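Local coordinates for lipase-esterase related protein (Clostridium acetobutylicum, PDB 3E0X) that is of unknown function but probably acts as a hydrolase of the alpha/beta hydrolase family, at residues Asn76-Val79 with Thr80-Lys84; Asp171-Ala174 with Cys175-Asp179; Ala193-Ala196 with Lys197-Leu201. All blocks are in the same frame, centred on the assembly; numbering follows the deposited sequence. Where two conformers were deposited one is given.

Contact 1 of 3, residues Asn76-Val79 with Thr80-Lys84; sequences NSEV and TKHQK
Glu-78 and Lys-81 run side by side in the same direction, yet they meet through water and form no salt bridge: Glu-78 OE2 stays 4.1 Å from Lys-81 NZ, and one water gives a hydrogen to the carboxylate oxygen while accepting one from the ammonium. A second water links Lys-81 NZ to Asn-76 O, so the lysine end is tied to two points of the preceding residues. The frame is a type I beta turn from Thr-80 to Gln-83, in the loop from helix 63-76 to strand 86-91, the last leg of the beta-alpha-beta crossover that starts from strand 43-47. In one of the two conformers of Ser-77, OG accepts from Val-79 N at 3.2 Å, an ST turn that the other may not keep. Ser-77 O takes two backbone donors: Lys-81 N at 2.9 Å, close to the C=O axis, and Thr-80 N at 3.3 Å, well above the carbonyl plane. With CG between its own N and carbonyl carbon (chi1 71°), Lys-81 lays CB and CG alongside this same oxygen before CD passes alongside the Glu-78 carboxylate. Thr-80 OG1 turns back to bond Ile-74 O, and Val-79 packs against Phe-73, Ile-45, Tyr-7 and His-9. A single water donates both to Val-79 O at 2.7 Å and to Gln-83 OE1 at 2.9 Å.

Contact 2 of 3, residues Asp171-Ala174 with Cys175-Asp179; sequences DLIA and CKLID
Ala-174 O receives two backbone donors at the last turn of its helix: Ile-178 N at 3.1 Å and, weakly, Leu-177 N at 3.2 Å. Before it the ladder is regular, with Cys-175 N bonded to Asp-171 O at 2.9 Å, Lys-176 N to Leu-172 O and Leu-177 N to Ile-173 O. Side chains meet lightly along one flank, where Ile-173 CG2 and Leu-177 CD1 come within 4.1 Å and the two side chains lie side by side, pointing the same way. Leu-177 CG sits beside its backbone N (chi1 -69°), which lays CG over Ile-173 O at 3.3 Å. On the inner flank, Cys-175 SG lies 3.4 Å from Asp-171 O, and the sulfur and carboxylate side chains both touch Ser-25 and Met-93. The Asp-171 carboxylate is buried and held by three partners: OD2 by His-52 NE2 and Gly-26 N, OD1 by Tyr-66 OH. Leu-172 packs on Phe-128 and Ile-132, and Lys-176 NZ bonds Tyr-133 OH. Ile-178 is the first residue to leave helical geometry. The arrangement is the C-terminal end of helix 165-177, the last of the helices inserted between strands 109-115 and 191-196, where alpha/beta hydrolases commonly carry their cap.

Contact 3 of 3, residues Ala193-Ala196 with Lys197-Leu201; sequences AIVA and KDELL
The turn that follows strand 191-196 is where an alpha/beta hydrolase commonly carries the acid of its catalytic triad, and here it presents Glu-199 to His-227. It is a type I beta turn from Ala-196 to Glu-199, closed by Glu-199 N donating to Ala-196 O at 3.1 Å. That bond is fairly straight at nitrogen (163°), although the donor stands above the carbonyl plane. Glu-199 bends at its second torsion (chi2 -89°), folding the side chain back over the strand end: CG rests 3.2 Å from Ala-196 O and 3.8 Å from Val-195 CG2. The buried carboxylate is gripped at both oxygens. OE1 bonds His-227 ND1 and also accepts at 2.6 Å from a water, which in turn accepts from Ala-196 N at 3.0 Å, so the strand backbone helps to place the acid. OE2 takes the backbone N of Leu-201, met almost end-on at 3.3 Å, and that of Thr-202. With the carboxylate pinned in this way, its rotation is largely fixed, consistent with a triad made of Ser-92, Glu-199 and His-227. Asp-198 reaches the same neighbouring loop. Its CG lies between its own N and carbonyl carbon (chi1 58°), bringing OD1 to 3.3 Å from Ala-196 CB, while OD1 also bonds Lys-226 N, next to His-227. Leu-201 touches both His-227 and the bound ortho-xylene. Around these residues, strand 191-196 runs between parallel strands 109-115 and 217-222; Val-195 packs on helix 204-213, and Leu-200 and Leu-201 lean on helix 139-146.

Overall arrangement
Contact 3 contributes to the ortho-xylene pocket and contact 2 lies close by, whereas contact 1 lies at the far end of the molecule. The centres of contacts 2 and 3 are about 18 Å apart, with nearest atoms about 5 Å apart and no touch; in the chain, strand 191-196 is the next regular element after helix 165-177. From contact 2, the Leu-172 side chain comes to about 5 Å of the ligand; contact 3 supplies Leu-201 to the pocket, and its Glu-199 is about 8 Å from ortho-xylene. Contact 1 sits across the chain's centre from contact 3, their centres about 32 Å apart, and about 29 Å from the centre of contact 2.

Contact 1 of 3, residues Asn76-Val79 with Thr80-Lys84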
loop_
_atom_site.group_PDB
_atom_site.type_symbol
_atom_site.label_atom_id
_atom_site.label_comp_id
_atom_site.label_asym_id
_atom_site.label_seq_id
_atom_site.Cartn_x
_atom_site.Cartn_y
_atom_site.Cartn_z
ATOM N N ASN A 76 -18.573 5.633 -2.434
ATOM C CA ASN A 76 -19.868 5.075 -2.039
ATOM C C ASN A 76 -20.017 4.577 -0.609
ATOM O O ASN A 76 -21.138 4.472 -0.135
ATOM C CB ASN A 76 -20.311 3.993 -3.032
ATOM C CG ASN A 76 -20.529 4.549 -4.414
ATOM O OD1 ASN A 76 -21.381 5.432 -4.625
ATOM N ND2 ASN A 76 -19.751 4.063 -5.367
ATOM N N SER A 77 -18.923 4.290 0.098
ATOM C CA SER A 77 -19.022 3.830 1.486
ATOM C C SER A 77 -19.555 4.939 2.374
ATOM O O SER A 77 -19.201 6.130 2.201
ATOM C CB SER A 77 -17.664 3.382 2.022
ATOM O OG SER A 77 -17.753 3.011 3.391
ATOM N N GLU A 78 -20.376 4.570 3.339
ATOM C CA GLU A 78 -20.867 5.571 4.272
ATOM C C GLU A 78 -19.742 6.214 5.085
ATOM O O GLU A 78 -19.893 7.357 5.548
ATOM C CB GLU A 78 -21.943 4.980 5.177
ATOM C CG GLU A 78 -23.272 4.734 4.458
ATOM C CD GLU A 78 -24.021 6.003 4.052
ATOM O OE1 GLU A 78 -23.800 7.070 4.657
ATOM O OE2 GLU A 78 -24.862 5.903 3.129
ATOM N N VAL A 79 -18.621 5.509 5.243
ATOM C CA VAL A 79 -17.524 5.991 6.066
ATOM C C VAL A 79 -16.587 6.984 5.360
ATOM O O VAL A 79 -15.808 7.691 6.018
ATOM C CB VAL A 79 -16.767 4.791 6.717
ATOM C CG1 VAL A 79 -15.783 4.141 5.740
ATOM C CG2 VAL A 79 -16.122 5.190 7.996
ATOM N N THR A 80 -16.662 7.063 4.032
ATOM C CA THR A 80 -15.830 8.027 3.288
ATOM C C THR A 80 -16.601 8.996 2.416
ATOM O O THR A 80 -16.053 10.047 2.077
ATOM C CB THR A 80 -14.834 7.311 2.351
ATOM O OG1 THR A 80 -15.558 6.432 1.499
ATOM C CG2 THR A 80 -13.804 6.534 3.140
ATOM N N LYS A 81 -17.841 8.662 2.041
ATOM C CA LYS A 81 -18.521 9.431 0.984
ATOM C C LYS A 81 -18.736 10.893 1.363
ATOM O O LYS A 81 -18.757 11.746 0.471
ATOM C CB LYS A 81 -19.830 8.772 0.542
ATOM C CG LYS A 81 -20.925 8.861 1.577
ATOM C CD LYS A 81 -22.232 8.105 1.229
ATOM C CE LYS A 81 -22.968 8.751 0.069
ATOM N NZ LYS A 81 -24.104 7.902 -0.365
ATOM N N HIS A 82 -18.813 11.177 2.664
ATOM C CA HIS A 82 -18.995 12.556 3.159
ATOM C C HIS A 82 -17.737 13.236 3.696
ATOM O O HIS A 82 -17.795 14.407 4.116
ATOM C CB HIS A 82 -20.095 12.598 4.223
ATOM C CG HIS A 82 -21.401 12.050 3.740
ATOM N ND1 HIS A 82 -22.052 12.556 2.635
ATOM C CD2 HIS A 82 -22.158 11.021 4.185
ATOM C CE1 HIS A 82 -23.167 11.877 2.434
ATOM N NE2 HIS A 82 -23.254 10.936 3.360
ATOM N N GLN A 83 -16.611 12.514 3.688
ATOM C CA GLN A 83 -15.360 13.017 4.245
ATOM C C GLN A 83 -14.686 13.886 3.191
ATOM O O GLN A 83 -14.552 13.470 2.059
ATOM C CB GLN A 83 -14.440 11.862 4.670
ATOM C CG GLN A 83 -14.919 11.113 5.907
ATOM C CD GLN A 83 -14.797 11.912 7.201
ATOM O OE1 GLN A 83 -15.148 11.409 8.288
ATOM N NE2 GLN A 83 -14.303 13.144 7.108
ATOM N N LYS A 84 -14.279 15.088 3.571
ATOM C CA LYS A 84 -13.786 16.057 2.609
ATOM C C LYS A 84 -12.264 16.145 2.507
ATOM O O LYS A 84 -11.747 16.824 1.612
ATOM C CB LYS A 84 -14.371 17.432 2.944
ATOM C CG LYS A 84 -15.914 17.523 2.909
ATOM C CD LYS A 84 -16.533 17.227 1.561
ATOM C CE LYS A 84 -18.077 17.280 1.715
ATOM N NZ LYS A 84 -18.819 16.765 0.523
HETATM O O HOH W 1 -23.621 5.220 -0.807
HETATM O O HOH W 2 -18.440 9.850 5.129
HETATM O O HOH W 3 -26.091 7.865 1.899
HETATM O O HOH W 4 -15.487 8.581 8.526
#

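Contact 2 of 3, residues Asp171-Ala174 with Cys175-Asp179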
loop_
_atom_site.group_PDB
_atom_site.type_symbol
_atom_site.label_atom_id
_atom_site.label_comp_id
_atom_site.label_asym_id
_atom_site.label_seq_id
_atom_site.Cartn_x
_atom_site.Cartn_y
_atom_site.Cartn_z
ATOM N N ASP A 171 -1.102 -11.387 -6.725
ATOM C CA ASP A 171 -0.743 -9.998 -6.488
ATOM C C ASP A 171 0.627 -9.653 -7.069
ATOM O O ASP A 171 0.806 -8.550 -7.601
ATOM C CB ASP A 171 -0.798 -9.687 -4.998
ATOM C CG ASP A 171 -2.219 -9.669 -4.446
ATOM O OD1 ASP A 171 -3.189 -9.659 -5.242
ATOM O OD2 ASP A 171 -2.358 -9.631 -3.196
ATOM N N LEU A 172 1.604 -10.568 -6.982
ATOM C CA LEU A 172 2.930 -10.285 -7.565
ATOM C C LEU A 172 2.874 -10.228 -9.088
ATOM O O LEU A 172 3.573 -9.418 -9.703
ATOM C CB LEU A 172 3.975 -11.304 -7.100
ATOM C CG LEU A 172 4.387 -11.167 -5.633
ATOM C CD1 LEU A 172 5.201 -12.368 -5.166
ATOM C CD2 LEU A 172 5.114 -9.852 -5.355
ATOM N N ILE A 173 2.019 -11.056 -9.693
ATOM C CA ILE A 173 1.795 -10.968 -11.138
ATOM C C ILE A 173 1.154 -9.612 -11.481
ATOM O O ILE A 173 1.580 -8.949 -12.445
ATOM C CB ILE A 173 0.943 -12.172 -11.664
ATOM C CG1 ILE A 173 1.773 -13.463 -11.533
ATOM C CG2 ILE A 173 0.459 -11.910 -13.084
ATOM C CD1 ILE A 173 1.009 -14.776 -11.783
ATOM N N ALA A 174 0.162 -9.184 -10.683
ATOM C CA ALA A 174 -0.453 -7.860 -10.907
ATOM C C ALA A 174 0.625 -6.772 -10.836
ATOM O O ALA A 174 0.642 -5.829 -11.667
ATOM C CB ALA A 174 -1.557 -7.605 -9.884
ATOM N N CYS A 175 1.561 -6.927 -9.886
ATOM C CA CYS A 175 2.631 -5.926 -9.766
ATOM C C CYS A 175 3.579 -5.935 -10.944
ATOM O O CYS A 175 4.005 -4.872 -11.409
ATOM C CB CYS A 175 3.418 -6.132 -8.478
ATOM S SG CYS A 175 2.489 -5.640 -7.005
ATOM N N LYS A 176 3.904 -7.125 -11.450
ATOM C CA LYS A 176 4.797 -7.195 -12.595
ATOM C C LYS A 176 4.131 -6.595 -13.856
ATOM O O LYS A 176 4.828 -6.075 -14.736
ATOM C CB LYS A 176 5.266 -8.628 -12.844
ATOM C CG LYS A 176 6.152 -8.719 -14.066
ATOM C CD LYS A 176 6.970 -9.978 -14.162
ATOM C CE LYS A 176 7.729 -9.921 -15.491
ATOM N NZ LYS A 176 7.892 -11.233 -16.157
ATOM N N LEU A 177 2.800 -6.638 -13.931
ATOM C CA LEU A 177 2.083 -6.119 -15.087
ATOM C C LEU A 177 1.879 -4.602 -15.051
ATOM O O LEU A 177 1.847 -3.996 -16.112
ATOM C CB LEU A 177 0.722 -6.784 -15.204
ATOM C CG LEU A 177 0.710 -8.272 -15.575
ATOM C CD1 LEU A 177 -0.719 -8.834 -15.458
ATOM C CD2 LEU A 177 1.307 -8.540 -16.950
ATOM N N ILE A 178 1.726 -3.994 -13.871
ATOM C CA ILE A 178 1.322 -2.569 -13.800
ATOM C C ILE A 178 2.403 -1.592 -14.280
ATOM O O ILE A 178 3.597 -1.769 -14.004
ATOM C CB ILE A 178 0.846 -2.182 -12.379
ATOM C CG1 ILE A 178 0.110 -0.831 -12.388
ATOM C CG2 ILE A 178 2.015 -2.201 -11.359
ATOM C CD1 ILE A 178 -1.176 -0.761 -13.280
ATOM N N ASP A 179 1.981 -0.563 -15.018
ATOM C CA ASP A 179 2.909 0.494 -15.372
ATOM C C ASP A 179 2.146 1.800 -15.476
ATOM O O ASP A 179 1.592 2.124 -16.542
ATOM C CB ASP A 179 3.607 0.157 -16.690
ATOM C CG ASP A 179 4.699 1.149 -17.048
ATOM O OD1 ASP A 179 4.787 2.215 -16.382
ATOM O OD2 ASP A 179 5.477 0.830 -17.987
#

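Contact 3 of 3, residues Ala193-Ala196 with Lys197-Leu201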
loop_
_atom_site.group_PDB
_atom_site.type_symbol
_atom_site.label_atom_id
_atom_site.label_comp_id
_atom_site.label_asym_id
_atom_site.label_seq_id
_atom_site.Cartn_x
_atom_site.Cartn_y
_atom_site.Cartn_z
ATOM N N ALA A 193 6.379 9.758 -1.340
ATOM C CA ALA A 193 6.850 8.380 -1.360
ATOM C C ALA A 193 7.757 8.195 -0.140
ATOM O O ALA A 193 8.565 9.089 0.168
ATOM C CB ALA A 193 7.607 8.103 -2.639
ATOM N N ILE A 194 7.638 7.049 0.545
ATOM C CA ILE A 194 8.448 6.729 1.737
ATOM C C ILE A 194 8.967 5.316 1.515
ATOM O O ILE A 194 8.182 4.426 1.201
ATOM C CB ILE A 194 7.591 6.740 3.030
ATOM C CG1 ILE A 194 7.011 8.129 3.276
ATOM C CG2 ILE A 194 8.448 6.321 4.233
ATOM C CD1 ILE A 194 5.923 8.117 4.353
ATOM N N VAL A 195 10.273 5.102 1.688
ATOM C CA VAL A 195 10.863 3.792 1.354
ATOM C C VAL A 195 12.195 3.651 2.077
ATOM O O VAL A 195 12.799 4.654 2.447
ATOM C CB VAL A 195 11.099 3.677 -0.183
ATOM C CG1 VAL A 195 12.178 4.627 -0.665
ATOM C CG2 VAL A 195 11.402 2.249 -0.622
ATOM N N ALA A 196 12.634 2.400 2.278
ATOM C CA ALA A 196 13.962 2.123 2.829
ATOM C C ALA A 196 14.964 1.898 1.692
ATOM O O ALA A 196 14.677 1.168 0.712
ATOM C CB ALA A 196 13.886 0.895 3.711
ATOM N N LYS A 197 16.146 2.501 1.842
ATOM C CA LYS A 197 17.193 2.417 0.836
ATOM C C LYS A 197 17.623 0.981 0.564
ATOM O O LYS A 197 17.983 0.643 -0.580
ATOM C CB LYS A 197 18.394 3.261 1.283
ATOM C CG LYS A 197 19.581 3.279 0.308
ATOM C CD LYS A 197 20.684 4.129 0.914
ATOM C CE LYS A 197 21.979 4.006 0.099
ATOM N NZ LYS A 197 23.127 4.601 0.841
ATOM N N ASP A 198 17.570 0.136 1.593
ATOM C CA ASP A 198 18.014 -1.243 1.456
ATOM C C ASP A 198 16.966 -2.191 0.865
ATOM O O ASP A 198 17.182 -3.405 0.822
ATOM C CB ASP A 198 18.577 -1.758 2.796
ATOM C CG ASP A 198 17.584 -1.687 3.944
ATOM O OD1 ASP A 198 16.479 -1.164 3.765
ATOM O OD2 ASP A 198 17.896 -2.197 5.054
ATOM N N GLU A 199 15.845 -1.668 0.364
ATOM C CA GLU A 199 14.880 -2.528 -0.345
ATOM C C GLU A 199 15.487 -3.372 -1.443
ATOM O O GLU A 199 16.261 -2.856 -2.273
ATOM C CB GLU A 199 13.801 -1.682 -1.009
ATOM C CG GLU A 199 12.701 -1.289 -0.065
ATOM C CD GLU A 199 11.579 -2.300 -0.006
ATOM O OE1 GLU A 199 10.577 -1.991 0.671
ATOM O OE2 GLU A 199 11.697 -3.402 -0.611
ATOM N N LEU A 200 15.069 -4.642 -1.467
ATOM C CA LEU A 200 15.292 -5.549 -2.585
ATOM C C LEU A 200 14.066 -5.680 -3.473
ATOM O O LEU A 200 14.177 -6.062 -4.627
ATOM C CB LEU A 200 15.641 -6.959 -2.058
ATOM C CG LEU A 200 16.953 -7.077 -1.305
ATOM C CD1 LEU A 200 17.063 -8.498 -0.798
ATOM C CD2 LEU A 200 18.162 -6.773 -2.174
ATOM N N LEU A 201 12.890 -5.408 -2.918
ATOM C CA LEU A 201 11.640 -5.671 -3.615
ATOM C C LEU A 201 11.097 -4.409 -4.245
ATOM O O LEU A 201 11.161 -4.276 -5.467
ATOM C CB LEU A 201 10.630 -6.312 -2.657
ATOM C CG LEU A 201 9.333 -6.850 -3.263
ATOM C CD1 LEU A 201 9.609 -8.074 -4.157
ATOM C CD2 LEU A 201 8.361 -7.211 -2.139
HETATM O O HOH W 5 10.739 0.094 2.279
#